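Local coordinates for protein probable zinc protease (Pseudomonas aeruginosa, PDB 4NNZ) that probably acts in zinc-dependent proteolysis as one subunit of a heterodimeric protease of the M16 peptidase family, at residues A[244-249]-A[418-423]; A[249-254]-A[408-413]; A[274-279]-A[297-302]; A[30-35]-A[370-375]. One frame throughout, in Å; residues are numbered along the deposited sequence.

Overall arrangement
Interactions 1 to 3 share one five-stranded sheet, while interaction 4 lies across the chain's centre from interactions 1 and 2, about 36 Å from interaction 1 between centres. Strand 246-253 serves both of the first two: its beginning pairs with strand 415-422 through backbone hydrogen bonds, and its end receives the aromatic residues at and just after the end of helix 399-409. Interaction 3 sits at the surface, where the end of helix 262-276 meets the outermost strand 294-301 through a weak polar link; Tyr301 and Pro254 join it to interaction 2. Interactions 1 and 2 are partly buried. Interaction 4 is a buried contact that sets a helix against the six-stranded sheet, with an indole lying on glycine.

Interaction 1. Residues A[244-249]-A[418-423]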
loop_
_atom_site.group_PDB
_atom_site.type_symbol
_atom_site.label_atom_id
_atom_site.label_comp_id
_atom_site.label_asym_id
_atom_site.label_seq_id
_atom_site.Cartn_x
_atom_site.Cartn_y
_atom_site.Cartn_z
ATOM N N LEU A 244 -7.211 21.773 -18.815
ATOM C CA LEU A 244 -8.606 21.451 -18.633
ATOM C C LEU A 244 -8.949 20.736 -17.335
ATOM O O LEU A 244 -8.480 19.659 -17.048
ATOM C CB LEU A 244 -9.086 20.631 -19.816
ATOM C CG LEU A 244 -9.380 21.407 -21.090
ATOM C CD1 LEU A 244 -10.157 20.555 -22.054
ATOM C CD2 LEU A 244 -10.152 22.663 -20.790
ATOM N N PRO A 245 -9.844 21.303 -16.576
ATOM C CA PRO A 245 -10.318 20.674 -15.354
ATOM C C PRO A 245 -11.062 19.401 -15.644
ATOM O O PRO A 245 -11.758 19.357 -16.607
ATOM C CB PRO A 245 -11.285 21.691 -14.817
ATOM C CG PRO A 245 -10.778 22.969 -15.318
ATOM C CD PRO A 245 -10.193 22.713 -16.650
ATOM N N ASN A 246 -10.918 18.376 -14.828
ATOM C CA ASN A 246 -11.601 17.132 -15.090
ATOM C C ASN A 246 -11.856 16.267 -13.884
ATOM O O ASN A 246 -11.248 16.422 -12.872
ATOM C CB ASN A 246 -10.912 16.363 -16.199
ATOM C CG ASN A 246 -9.574 15.833 -15.793
ATOM O OD1 ASN A 246 -8.658 16.577 -15.573
ATOM N ND2 ASN A 246 -9.471 14.527 -15.689
ATOM N N LEU A 247 -12.794 15.360 -14.023
ATOM C CA LEU A 247 -13.310 14.604 -12.931
ATOM C C LEU A 247 -13.065 13.153 -13.133
ATOM O O LEU A 247 -13.272 12.649 -14.187
ATOM C CB LEU A 247 -14.801 14.835 -12.811
ATOM C CG LEU A 247 -15.436 14.379 -11.515
ATOM C CD1 LEU A 247 -14.926 15.190 -10.363
ATOM C CD2 LEU A 247 -16.917 14.513 -11.607
ATOM N N ILE A 248 -12.611 12.482 -12.099
ATOM C CA ILE A 248 -12.457 11.064 -12.137
ATOM C C ILE A 248 -13.256 10.471 -11.012
ATOM O O ILE A 248 -13.098 10.852 -9.918
ATOM C CB ILE A 248 -10.992 10.696 -11.938
ATOM C CG1 ILE A 248 -10.106 11.616 -12.746
ATOM C CG2 ILE A 248 -10.744 9.244 -12.274
ATOM C CD1 ILE A 248 -8.697 11.131 -12.904
ATOM N N MET A 249 -14.130 9.535 -11.306
ATOM C CA MET A 249 -14.834 8.795 -10.278
ATOM C C MET A 249 -14.601 7.311 -10.401
ATOM O O MET A 249 -14.750 6.758 -11.443
ATOM C CB MET A 249 -16.311 9.065 -10.363
ATOM C CG MET A 249 -16.683 10.475 -10.005
ATOM S SD MET A 249 -18.371 10.854 -10.388
ATOM C CE MET A 249 -19.246 9.950 -9.150
ATOM N N ALA A 418 -11.781 12.185 -7.742
ATOM C CA ALA A 418 -10.710 13.148 -7.790
ATOM C C ALA A 418 -10.930 14.305 -8.735
ATOM O O ALA A 418 -11.295 14.097 -9.831
ATOM C CB ALA A 418 -9.426 12.459 -8.128
ATOM N N GLN A 419 -10.652 15.520 -8.300
ATOM C CA GLN A 419 -10.721 16.677 -9.155
ATOM C C GLN A 419 -9.333 17.019 -9.593
ATOM O O GLN A 419 -8.467 17.191 -8.791
ATOM C CB GLN A 419 -11.339 17.858 -8.422
ATOM C CG GLN A 419 -12.638 17.515 -7.732
ATOM C CD GLN A 419 -13.500 18.689 -7.339
ATOM O OE1 GLN A 419 -13.036 19.735 -6.969
ATOM N NE2 GLN A 419 -14.777 18.484 -7.386
ATOM N N VAL A 420 -9.122 17.083 -10.885
ATOM C CA VAL A 420 -7.836 17.446 -11.368
ATOM C C VAL A 420 -7.919 18.834 -11.898
ATOM O O VAL A 420 -8.608 19.085 -12.828
ATOM C CB VAL A 420 -7.392 16.526 -12.479
ATOM C CG1 VAL A 420 -5.958 16.780 -12.822
ATOM C CG2 VAL A 420 -7.599 15.094 -12.089
ATOM N N LEU A 421 -7.222 19.738 -11.267
ATOM C CA LEU A 421 -7.385 21.112 -11.587
ATOM C C LEU A 421 -6.168 21.768 -12.110
ATOM O O LEU A 421 -5.080 21.432 -11.770
ATOM C CB LEU A 421 -7.883 21.877 -10.388
ATOM C CG LEU A 421 -9.276 21.505 -9.961
ATOM C CD1 LEU A 421 -9.542 22.128 -8.627
ATOM C CD2 LEU A 421 -10.271 22.002 -10.954
ATOM N N PRO A 422 -6.372 22.779 -12.923
ATOM C CA PRO A 422 -5.275 23.540 -13.482
ATOM C C PRO A 422 -4.687 24.459 -12.489
ATOM O O PRO A 422 -5.408 25.067 -11.772
ATOM C CB PRO A 422 -5.941 24.365 -14.558
ATOM C CG PRO A 422 -7.377 24.236 -14.348
ATOM C CD PRO A 422 -7.578 22.921 -13.731
ATOM N N VAL A 423 -3.381 24.567 -12.463
ATOM C CA VAL A 423 -2.740 25.554 -11.644
ATOM C C VAL A 423 -2.111 26.669 -12.471
ATOM O O VAL A 423 -2.731 27.247 -13.355
ATOM C CB VAL A 423 -1.676 24.931 -10.752
ATOM C CG1 VAL A 423 -0.613 24.258 -11.564
ATOM C CG2 VAL A 423 -1.050 25.998 -9.906
#
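Asn246 turns its CG into the position between the backbone N and the carbonyl carbon (chi1 69°), which brings its amide alongside Val420. The two side chains run side by side, and OD1 stands 3.3 Å from Val420 CB. Val420 has CG1 anti to its backbone N and CG2 beside it; CG2 is the branch that meets the tip of Ile248, 4.2 Å from CD1. Ala418 presents only its CB beside Ile248 on this same face, a small neighbour for a branched one, whereas Leu247 and Gln419 lie together on the other.

Four backbone bonds form the antiparallel ladder. Asn246 and Val420 make a hydrogen-bonded pair, with Val420 N to Asn246 O at 3.0 Å and almost straight (177°). Ile248 and Ala418 repeat the pattern, Ala418 N reaching Ile248 O at 2.9 Å, and Leu247 and Gln419 between them form a non-hydrogen-bonded pair. At the far end two prolines cross at about a right angle, Pro245 CG touching Pro422 CD at 3.6 Å. Pro245 also sends its CA-H to Val420 O, 3.4 Å away.

On its outer side strand 415-422 bonds to strand 233-240. Proline suits the end of this ladder: Pro422 has no N-H with which to continue the pairing toward Leu244. The register is thus fixed by backbone bonds, with apolar branches supplementing them and ring-to-ring packing taking over where the bonds stop.

Interaction 2. Residues A[249-254]-A[408-413]; sequences MGFNVP and TYFTPS
The Phe251 ring has Phe410 over one face and the carbonyl of Thr411 at its edge. Phe251 leaves the strand toward segment 408-413, its CG anti to the carbonyl carbon (chi1 -72°). Phe410 CD1 sits 3.7 Å above the ring plane, offset toward the rim, and on the same face Phe410 CA points a C-H at the ring, 4.1 Å from its centroid. Thr411 O lies in the ring plane, 3.3 Å from Phe251 CE1, where the slightly positive rim hydrogens favour a carbonyl oxygen. The two phenylalanine rings are inclined at 58°, neither stacked nor edge-to-face. The ring of Tyr409, in turn, has the methyl CG2 of Thr408 over the centre of one face.

The chain can wrap round Phe251 because Phe410 is the centre of an inverse gamma turn directly after helix 399-409, closed by a weak Thr411 N to Tyr409 O bond. Tyr409 O itself approaches Phe251 CD1 to 3.4 Å. Tyr409 then spans the end of the strand: Val253 CG1 meets its CD1 at 3.7 Å, and the Pro254 ring reaches it tip to tip, CD lying 3.5 Å from CE1. A long ring ending in a hydroxyl suits this half-buried place, since its body packs on apolar carbons while OH makes a weak hydrogen bond to Glu264.

Farther in, Phe410 meets Phe311 of strand 309-317 edge-to-face and touches Leu336 of helix 325-341 and Ile271 of helix 262-276. The turn thus seats the end of helix 399-409 against the sheet, just before the chain enters strand 415-422 beside strand 246-253.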
loop_
_atom_site.group_PDB
_atom_site.type_symbol
_atom_site.label_atom_id
_atom_site.label_comp_id
_atom_site.label_asym_id
_atom_site.label_seq_id
_atom_site.Cartn_x
_atom_site.Cartn_y
_atom_site.Cartn_z
ATOM N N MET A 249 -14.130 9.535 -11.306
ATOM C CA MET A 249 -14.834 8.795 -10.278
ATOM C C MET A 249 -14.601 7.311 -10.401
ATOM O O MET A 249 -14.750 6.758 -11.443
ATOM C CB MET A 249 -16.311 9.065 -10.363
ATOM C CG MET A 249 -16.683 10.475 -10.005
ATOM S SD MET A 249 -18.371 10.854 -10.388
ATOM C CE MET A 249 -19.246 9.950 -9.150
ATOM N N GLY A 250 -14.236 6.663 -9.321
ATOM C CA GLY A 250 -14.025 5.236 -9.336
ATOM C C GLY A 250 -14.810 4.504 -8.287
ATOM O O GLY A 250 -14.882 4.948 -7.209
ATOM N N PHE A 251 -15.390 3.376 -8.621
ATOM C CA PHE A 251 -16.097 2.575 -7.648
ATOM C C PHE A 251 -15.460 1.223 -7.409
ATOM O O PHE A 251 -15.213 0.516 -8.320
ATOM C CB PHE A 251 -17.523 2.396 -8.091
ATOM C CG PHE A 251 -18.344 3.623 -7.963
ATOM C CD1 PHE A 251 -18.877 3.967 -6.782
ATOM C CD2 PHE A 251 -18.565 4.430 -9.034
ATOM C CE1 PHE A 251 -19.633 5.080 -6.655
ATOM C CE2 PHE A 251 -19.309 5.558 -8.913
ATOM C CZ PHE A 251 -19.845 5.881 -7.713
ATOM N N ASN A 252 -15.189 0.886 -6.165
ATOM C CA ASN A 252 -14.580 -0.390 -5.860
ATOM C C ASN A 252 -15.536 -1.512 -6.091
ATOM O O ASN A 252 -16.634 -1.504 -5.601
ATOM C CB ASN A 252 -14.109 -0.463 -4.420
ATOM C CG ASN A 252 -12.963 0.442 -4.127
ATOM O OD1 ASN A 252 -13.150 1.544 -3.717
ATOM N ND2 ASN A 252 -11.778 -0.042 -4.310
ATOM N N VAL A 253 -15.099 -2.491 -6.842
ATOM C CA VAL A 253 -15.979 -3.527 -7.311
ATOM C C VAL A 253 -15.258 -4.826 -7.473
ATOM O O VAL A 253 -14.081 -4.875 -7.397
ATOM C CB VAL A 253 -16.655 -3.183 -8.638
ATOM C CG1 VAL A 253 -17.730 -2.159 -8.452
ATOM C CG2 VAL A 253 -15.650 -2.734 -9.649
ATOM N N PRO A 254 -15.983 -5.890 -7.695
ATOM C CA PRO A 254 -15.393 -7.175 -8.014
ATOM C C PRO A 254 -14.971 -7.355 -9.459
ATOM O O PRO A 254 -15.327 -6.627 -10.327
ATOM C CB PRO A 254 -16.501 -8.143 -7.680
ATOM C CG PRO A 254 -17.718 -7.354 -7.814
ATOM C CD PRO A 254 -17.378 -6.024 -7.306
ATOM N N THR A 408 -26.156 -1.910 -5.842
ATOM C CA THR A 408 -25.138 -2.423 -4.990
ATOM C C THR A 408 -23.871 -1.621 -5.006
ATOM O O THR A 408 -23.330 -1.332 -3.986
ATOM C CB THR A 408 -24.866 -3.876 -5.360
ATOM O OG1 THR A 408 -26.095 -4.580 -5.334
ATOM C CG2 THR A 408 -23.957 -4.526 -4.404
ATOM N N TYR A 409 -23.386 -1.281 -6.178
ATOM C CA TYR A 409 -22.053 -0.742 -6.283
ATOM C C TYR A 409 -21.860 0.747 -6.403
ATOM O O TYR A 409 -20.844 1.243 -6.017
ATOM C CB TYR A 409 -21.281 -1.489 -7.333
ATOM C CG TYR A 409 -21.115 -2.919 -6.972
ATOM C CD1 TYR A 409 -20.265 -3.294 -5.976
ATOM C CD2 TYR A 409 -21.829 -3.891 -7.606
ATOM C CE1 TYR A 409 -20.120 -4.605 -5.627
ATOM C CE2 TYR A 409 -21.690 -5.198 -7.268
ATOM C CZ TYR A 409 -20.836 -5.547 -6.281
ATOM O OH TYR A 409 -20.707 -6.846 -5.939
ATOM N N PHE A 410 -22.832 1.445 -6.923
ATOM C CA PHE A 410 -22.669 2.853 -7.073
ATOM C C PHE A 410 -23.087 3.579 -5.827
ATOM O O PHE A 410 -23.934 4.400 -5.849
ATOM C CB PHE A 410 -23.421 3.334 -8.295
ATOM C CG PHE A 410 -22.926 2.732 -9.564
ATOM C CD1 PHE A 410 -21.605 2.427 -9.702
ATOM C CD2 PHE A 410 -23.772 2.460 -10.594
ATOM C CE1 PHE A 410 -21.126 1.860 -10.837
ATOM C CE2 PHE A 410 -23.299 1.894 -11.743
ATOM C CZ PHE A 410 -21.971 1.593 -11.863
ATOM N N THR A 411 -22.419 3.286 -4.742
ATOM C CA THR A 411 -22.685 3.884 -3.481
ATOM C C THR A 411 -21.536 4.776 -3.116
ATOM O O THR A 411 -20.439 4.525 -3.513
ATOM C CB THR A 411 -22.816 2.811 -2.421
ATOM O OG1 THR A 411 -21.548 2.250 -2.158
ATOM C CG2 THR A 411 -23.688 1.742 -2.887
ATOM N N PRO A 412 -21.762 5.804 -2.340
ATOM C CA PRO A 412 -20.685 6.704 -1.985
ATOM C C PRO A 412 -19.652 6.020 -1.161
ATOM O O PRO A 412 -18.553 6.443 -1.145
ATOM C CB PRO A 412 -21.379 7.771 -1.194
ATOM C CG PRO A 412 -22.713 7.821 -1.763
ATOM C CD PRO A 412 -23.060 6.451 -2.193
ATOM N N SER A 413 -20.010 4.954 -0.496
ATOM C CA SER A 413 -19.075 4.212 0.310
ATOM C C SER A 413 -18.029 3.526 -0.505
ATOM O O SER A 413 -17.075 3.086 0.019
ATOM C CB SER A 413 -19.774 3.221 1.206
ATOM O OG SER A 413 -20.602 2.379 0.481
#

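Interaction 3. Residues A[274-279]-A[297-302]; sequences LLDGGY and ASTYYD
Asp276 and Ser298 bring the two backbones closest, with CA atoms 5.4 Å apart, where the last turn of helix 262-276 comes down beside strand 294-301. The helical conformation is lost at Gly277, so the contact is made by the end of the helix alone, while residues 297-299 remain extended.

The Asp276 side chain carries the contact. Its CG is anti to the backbone N (chi1 172°), and the carboxylate reaches the strand backbone: OD2 accepts a weak hydrogen bond from Thr299 N at 3.4 Å (157°). OD2 is equally near Thr299 O, another acceptor, and OD1 stands 3.6 Å from Ala297 O. With carbonyls and a helix C-terminus nearby, a negative charge here would probably be poorly stabilised by its surroundings. Asp276 also touches a crystal neighbour, which may influence its pose.

Thr299 sets both its branches against Asp276 CB. OG1 lies 3.2 Å from Asp276 CB, and CG2 lies 3.5 Å from the same carbon and 4.1 Å from Leu275 CB. A beta-branched residue suits an extended strand and offers the helix a methyl as well as a hydroxyl. Leu275 continues inward to Leu283 of helix 282-288.

This is helix-on-sheet packing of the alpha+beta kind found in M16 peptidases: a helix end laid against the outermost strand of the five-stranded sheet, in a region assigned to the family's inactive domain.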
loop_
_atom_site.group_PDB
_atom_site.type_symbol
_atom_site.label_atom_id
_atom_site.label_comp_id
_atom_site.label_asym_id
_atom_site.label_seq_id
_atom_site.Cartn_x
_atom_site.Cartn_y
_atom_site.Cartn_z
ATOM N N LEU A 274 -23.518 0.746 -21.649
ATOM C CA LEU A 274 -24.684 1.576 -21.638
ATOM C C LEU A 274 -24.358 3.033 -21.440
ATOM O O LEU A 274 -25.036 3.885 -21.921
ATOM C CB LEU A 274 -25.623 1.145 -20.530
ATOM C CG LEU A 274 -26.491 -0.074 -20.720
ATOM C CD1 LEU A 274 -26.909 -0.550 -19.356
ATOM C CD2 LEU A 274 -27.705 0.204 -21.581
ATOM N N LEU A 275 -23.425 3.310 -20.569
ATOM C CA LEU A 275 -22.985 4.658 -20.340
ATOM C C LEU A 275 -22.111 5.333 -21.396
ATOM O O LEU A 275 -22.339 6.471 -21.765
ATOM C CB LEU A 275 -22.368 4.745 -18.958
ATOM C CG LEU A 275 -23.324 4.409 -17.825
ATOM C CD1 LEU A 275 -22.578 4.094 -16.571
ATOM C CD2 LEU A 275 -24.268 5.543 -17.567
ATOM N N ASP A 276 -21.072 4.624 -21.824
ATOM C CA ASP A 276 -19.984 5.175 -22.610
ATOM C C ASP A 276 -19.903 4.718 -24.045
ATOM O O ASP A 276 -19.290 5.377 -24.845
ATOM C CB ASP A 276 -18.660 4.868 -21.900
ATOM C CG ASP A 276 -17.432 5.217 -22.722
ATOM O OD1 ASP A 276 -17.409 6.272 -23.363
ATOM O OD2 ASP A 276 -16.489 4.427 -22.732
ATOM N N GLY A 277 -20.448 3.592 -24.415
ATOM C CA GLY A 277 -20.147 3.182 -25.763
ATOM C C GLY A 277 -21.116 3.637 -26.815
ATOM O O GLY A 277 -22.151 3.042 -26.959
ATOM N N GLY A 278 -20.774 4.669 -27.556
ATOM C CA GLY A 278 -21.630 5.106 -28.618
ATOM C C GLY A 278 -22.317 6.432 -28.489
ATOM O O GLY A 278 -22.346 7.019 -27.460
ATOM N N TYR A 279 -22.836 6.899 -29.601
ATOM C CA TYR A 279 -23.499 8.171 -29.746
ATOM C C TYR A 279 -24.771 8.218 -28.950
ATOM O O TYR A 279 -25.115 9.215 -28.387
ATOM C CB TYR A 279 -23.746 8.416 -31.231
ATOM C CG TYR A 279 -24.415 9.686 -31.596
ATOM C CD1 TYR A 279 -23.729 10.858 -31.628
ATOM C CD2 TYR A 279 -25.736 9.705 -31.927
ATOM C CE1 TYR A 279 -24.348 12.023 -31.974
ATOM C CE2 TYR A 279 -26.359 10.862 -32.263
ATOM C CZ TYR A 279 -25.659 12.012 -32.292
ATOM O OH TYR A 279 -26.320 13.138 -32.641
ATOM N N ALA A 297 -17.062 12.378 -21.819
ATOM C CA ALA A 297 -17.153 11.524 -20.679
ATOM C C ALA A 297 -16.912 10.090 -21.080
ATOM O O ALA A 297 -17.371 9.656 -22.093
ATOM C CB ALA A 297 -18.502 11.687 -20.026
ATOM N N SER A 298 -16.195 9.353 -20.265
ATOM C CA SER A 298 -15.898 7.973 -20.558
ATOM C C SER A 298 -16.006 7.059 -19.369
ATOM O O SER A 298 -16.231 7.495 -18.274
ATOM C CB SER A 298 -14.541 7.841 -21.167
ATOM O OG SER A 298 -13.600 8.448 -20.351
ATOM N N THR A 299 -15.885 5.776 -19.629
ATOM C CA THR A 299 -15.862 4.773 -18.606
ATOM C C THR A 299 -14.824 3.735 -18.933
ATOM O O THR A 299 -14.541 3.469 -20.072
ATOM C CB THR A 299 -17.210 4.065 -18.425
ATOM O OG1 THR A 299 -17.408 3.150 -19.480
ATOM C CG2 THR A 299 -18.302 4.997 -18.439
ATOM N N TYR A 300 -14.221 3.181 -17.907
ATOM C CA TYR A 300 -13.358 2.066 -18.078
ATOM C C TYR A 300 -13.576 1.105 -16.937
ATOM O O TYR A 300 -13.654 1.516 -15.833
ATOM C CB TYR A 300 -11.930 2.569 -18.158
ATOM C CG TYR A 300 -10.862 1.514 -18.132
ATOM C CD1 TYR A 300 -10.612 0.716 -19.219
ATOM C CD2 TYR A 300 -10.095 1.327 -17.008
ATOM C CE1 TYR A 300 -9.632 -0.247 -19.184
ATOM C CE2 TYR A 300 -9.120 0.365 -16.963
ATOM C CZ TYR A 300 -8.882 -0.414 -18.051
ATOM O OH TYR A 300 -7.883 -1.354 -17.975
ATOM N N TYR A 301 -13.760 -0.168 -17.214
ATOM C CA TYR A 301 -13.811 -1.206 -16.194
ATOM C C TYR A 301 -13.150 -2.474 -16.681
ATOM O O TYR A 301 -13.601 -3.027 -17.641
ATOM C CB TYR A 301 -15.262 -1.505 -15.869
ATOM C CG TYR A 301 -15.505 -2.717 -15.019
ATOM C CD1 TYR A 301 -14.856 -2.879 -13.835
ATOM C CD2 TYR A 301 -16.400 -3.676 -15.396
ATOM C CE1 TYR A 301 -15.069 -3.964 -13.057
ATOM C CE2 TYR A 301 -16.626 -4.768 -14.614
ATOM C CZ TYR A 301 -15.950 -4.892 -13.440
ATOM O OH TYR A 301 -16.148 -5.949 -12.638
ATOM N N ASP A 302 -12.105 -2.950 -16.023
ATOM C CA ASP A 302 -11.512 -4.218 -16.394
ATOM C C ASP A 302 -12.079 -5.317 -15.546
ATOM O O ASP A 302 -11.887 -5.345 -14.375
ATOM C CB ASP A 302 -10.006 -4.200 -16.235
ATOM C CG ASP A 302 -9.359 -5.468 -16.718
ATOM O OD1 ASP A 302 -10.062 -6.437 -16.956
ATOM O OD2 ASP A 302 -8.138 -5.513 -16.860
#

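Interaction 4. Residues A[30-35]-A[370-375]; sequences VSQLWY and QASSIG
Trp34 lays its indole flat on the backbone of Gly375. Its CG is anti to the carbonyl carbon, and the five-membered ring has Gly375 CA centred over one face, 3.5 Å from the centroid and only 9° off the normal, a close CH-pi contact. Glycine suits the spot because, with no side chain, the helix backbone itself can meet the ring. The benzene half also follows the helix, CE3 lying 3.4 Å from Gly375 O. Tyr88 meets the same indole, its plane inclined to it.

Gln32, two residues earlier on the same strand, helps to fix the rotation of the indole. Its chi1 of -31° is off the usual staggered value, but the chain is extended beyond CG and carries the amide to the indole edge. There Trp34 NE1 donates to Gln32 OE1 at 2.9 Å (145°), on a lone pair in the carbonyl plane and nearly in the ring plane, so the buried N-H is satisfied.

Val30, Gln32 and Trp34 face one way from strand 28-35, an inner strand of the six-stranded sheet, and helix 367-379 runs along them in roughly the same direction, its short axis 9.1 Å from that of the strand. Ala371, Ser372 and Gly375 supply the facing surface, small residues that let the helix come close.

Ala371 CB touches two strand side chains, 3.3 Å from Gln32 NE2 and 3.4 Å from Val30 CG1, set by an off-staggered first torsion. Ser372 turns OG beside its backbone N, back onto the helix, where it bonds to Ala368 O, while its own carbonyl O lies 3.8 Å from Trp34 CZ2.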
loop_
_atom_site.group_PDB
_atom_site.type_symbol
_atom_site.label_atom_id
_atom_site.label_comp_id
_atom_site.label_asym_id
_atom_site.label_seq_id
_atom_site.Cartn_x
_atom_site.Cartn_y
_atom_site.Cartn_z
ATOM N N VAL A 30 2.454 -17.006 -33.625
ATOM C CA VAL A 30 2.643 -16.072 -32.545
ATOM C C VAL A 30 3.072 -16.837 -31.305
ATOM O O VAL A 30 2.479 -17.805 -30.955
ATOM C CB VAL A 30 1.372 -15.192 -32.366
ATOM C CG1 VAL A 30 0.709 -15.287 -31.013
ATOM C CG2 VAL A 30 1.678 -13.769 -32.674
ATOM N N SER A 31 4.113 -16.379 -30.654
ATOM C CA SER A 31 4.551 -17.012 -29.447
ATOM C C SER A 31 4.608 -16.011 -28.339
ATOM O O SER A 31 5.306 -15.056 -28.450
ATOM C CB SER A 31 5.936 -17.578 -29.670
ATOM O OG SER A 31 6.236 -18.582 -28.745
ATOM N N GLN A 32 3.884 -16.199 -27.252
ATOM C CA GLN A 32 3.960 -15.232 -26.174
ATOM C C GLN A 32 4.368 -15.847 -24.875
ATOM O O GLN A 32 3.931 -16.927 -24.594
ATOM C CB GLN A 32 2.629 -14.596 -25.952
ATOM C CG GLN A 32 1.784 -14.458 -27.160
ATOM C CD GLN A 32 0.720 -13.443 -26.942
ATOM O OE1 GLN A 32 0.294 -13.235 -25.844
ATOM N NE2 GLN A 32 0.306 -12.800 -27.986
ATOM N N LEU A 33 5.170 -15.177 -24.048
ATOM C CA LEU A 33 5.338 -15.868 -22.771
ATOM C C LEU A 33 4.797 -15.089 -21.585
ATOM O O LEU A 33 5.207 -13.999 -21.400
ATOM C CB LEU A 33 6.780 -16.231 -22.552
ATOM C CG LEU A 33 7.144 -17.073 -21.347
ATOM C CD1 LEU A 33 6.057 -18.047 -21.004
ATOM C CD2 LEU A 33 8.403 -17.833 -21.606
ATOM N N TRP A 34 3.892 -15.639 -20.777
ATOM C CA TRP A 34 3.273 -14.845 -19.734
ATOM C C TRP A 34 3.681 -15.313 -18.369
ATOM O O TRP A 34 3.443 -16.421 -18.009
ATOM C CB TRP A 34 1.768 -14.962 -19.834
ATOM C CG TRP A 34 1.208 -14.363 -21.032
ATOM C CD1 TRP A 34 1.360 -14.794 -22.277
ATOM C CD2 TRP A 34 0.412 -13.197 -21.109
ATOM N NE1 TRP A 34 0.725 -13.995 -23.129
ATOM C CE2 TRP A 34 0.131 -12.991 -22.435
ATOM C CE3 TRP A 34 -0.080 -12.301 -20.179
ATOM C CZ2 TRP A 34 -0.620 -11.948 -22.861
ATOM C CZ3 TRP A 34 -0.809 -11.277 -20.595
ATOM C CH2 TRP A 34 -1.077 -11.092 -21.923
ATOM N N TYR A 35 4.279 -14.433 -17.597
ATOM C CA TYR A 35 4.719 -14.749 -16.268
ATOM C C TYR A 35 3.769 -14.116 -15.300
ATOM O O TYR A 35 3.376 -13.016 -15.488
ATOM C CB TYR A 35 6.078 -14.168 -16.014
ATOM C CG TYR A 35 7.232 -14.838 -16.684
ATOM C CD1 TYR A 35 7.812 -15.966 -16.160
ATOM C CD2 TYR A 35 7.778 -14.308 -17.817
ATOM C CE1 TYR A 35 8.881 -16.557 -16.771
ATOM C CE2 TYR A 35 8.847 -14.890 -18.428
ATOM C CZ TYR A 35 9.394 -16.012 -17.899
ATOM O OH TYR A 35 10.451 -16.557 -18.538
ATOM N N GLN A 370 -5.901 -13.537 -29.960
ATOM C CA GLN A 370 -6.338 -14.756 -29.347
ATOM C C GLN A 370 -5.301 -15.196 -28.388
ATOM O O GLN A 370 -5.608 -15.666 -27.341
ATOM C CB GLN A 370 -6.571 -15.842 -30.373
ATOM C CG GLN A 370 -7.682 -15.565 -31.339
ATOM C CD GLN A 370 -7.707 -16.543 -32.477
ATOM O OE1 GLN A 370 -8.292 -17.604 -32.384
ATOM N NE2 GLN A 370 -7.082 -16.186 -33.553
ATOM N N ALA A 371 -4.057 -15.055 -28.763
ATOM C CA ALA A 371 -2.967 -15.415 -27.895
ATOM C C ALA A 371 -2.909 -14.587 -26.631
ATOM O O ALA A 371 -2.678 -15.103 -25.587
ATOM C CB ALA A 371 -1.662 -15.356 -28.637
ATOM N N SER A 372 -3.108 -13.299 -26.741
ATOM C CA SER A 372 -3.203 -12.450 -25.594
ATOM C C SER A 372 -4.388 -12.724 -24.699
ATOM O O SER A 372 -4.278 -12.627 -23.502
ATOM C CB SER A 372 -3.193 -11.023 -26.022
ATOM O OG SER A 372 -2.006 -10.786 -26.675
ATOM N N SER A 373 -5.526 -13.041 -25.283
ATOM C CA SER A 373 -6.676 -13.363 -24.489
ATOM C C SER A 373 -6.388 -14.593 -23.677
ATOM O O SER A 373 -6.764 -14.680 -22.544
ATOM C CB SER A 373 -7.872 -13.640 -25.361
ATOM O OG SER A 373 -8.270 -12.502 -26.049
ATOM N N ILE A 374 -5.686 -15.529 -24.267
ATOM C CA ILE A 374 -5.362 -16.740 -23.598
ATOM C C ILE A 374 -4.377 -16.486 -22.475
ATOM O O ILE A 374 -4.478 -17.059 -21.437
ATOM C CB ILE A 374 -4.823 -17.777 -24.591
ATOM C CG1 ILE A 374 -5.925 -18.231 -25.530
ATOM C CG2 ILE A 374 -4.251 -18.970 -23.874
ATOM C CD1 ILE A 374 -5.425 -18.887 -26.780
ATOM N N GLY A 375 -3.433 -15.600 -22.686
ATOM C CA GLY A 375 -2.391 -15.367 -21.718
ATOM C C GLY A 375 -2.811 -14.502 -20.567
ATOM O O GLY A 375 -2.417 -14.687 -19.460
#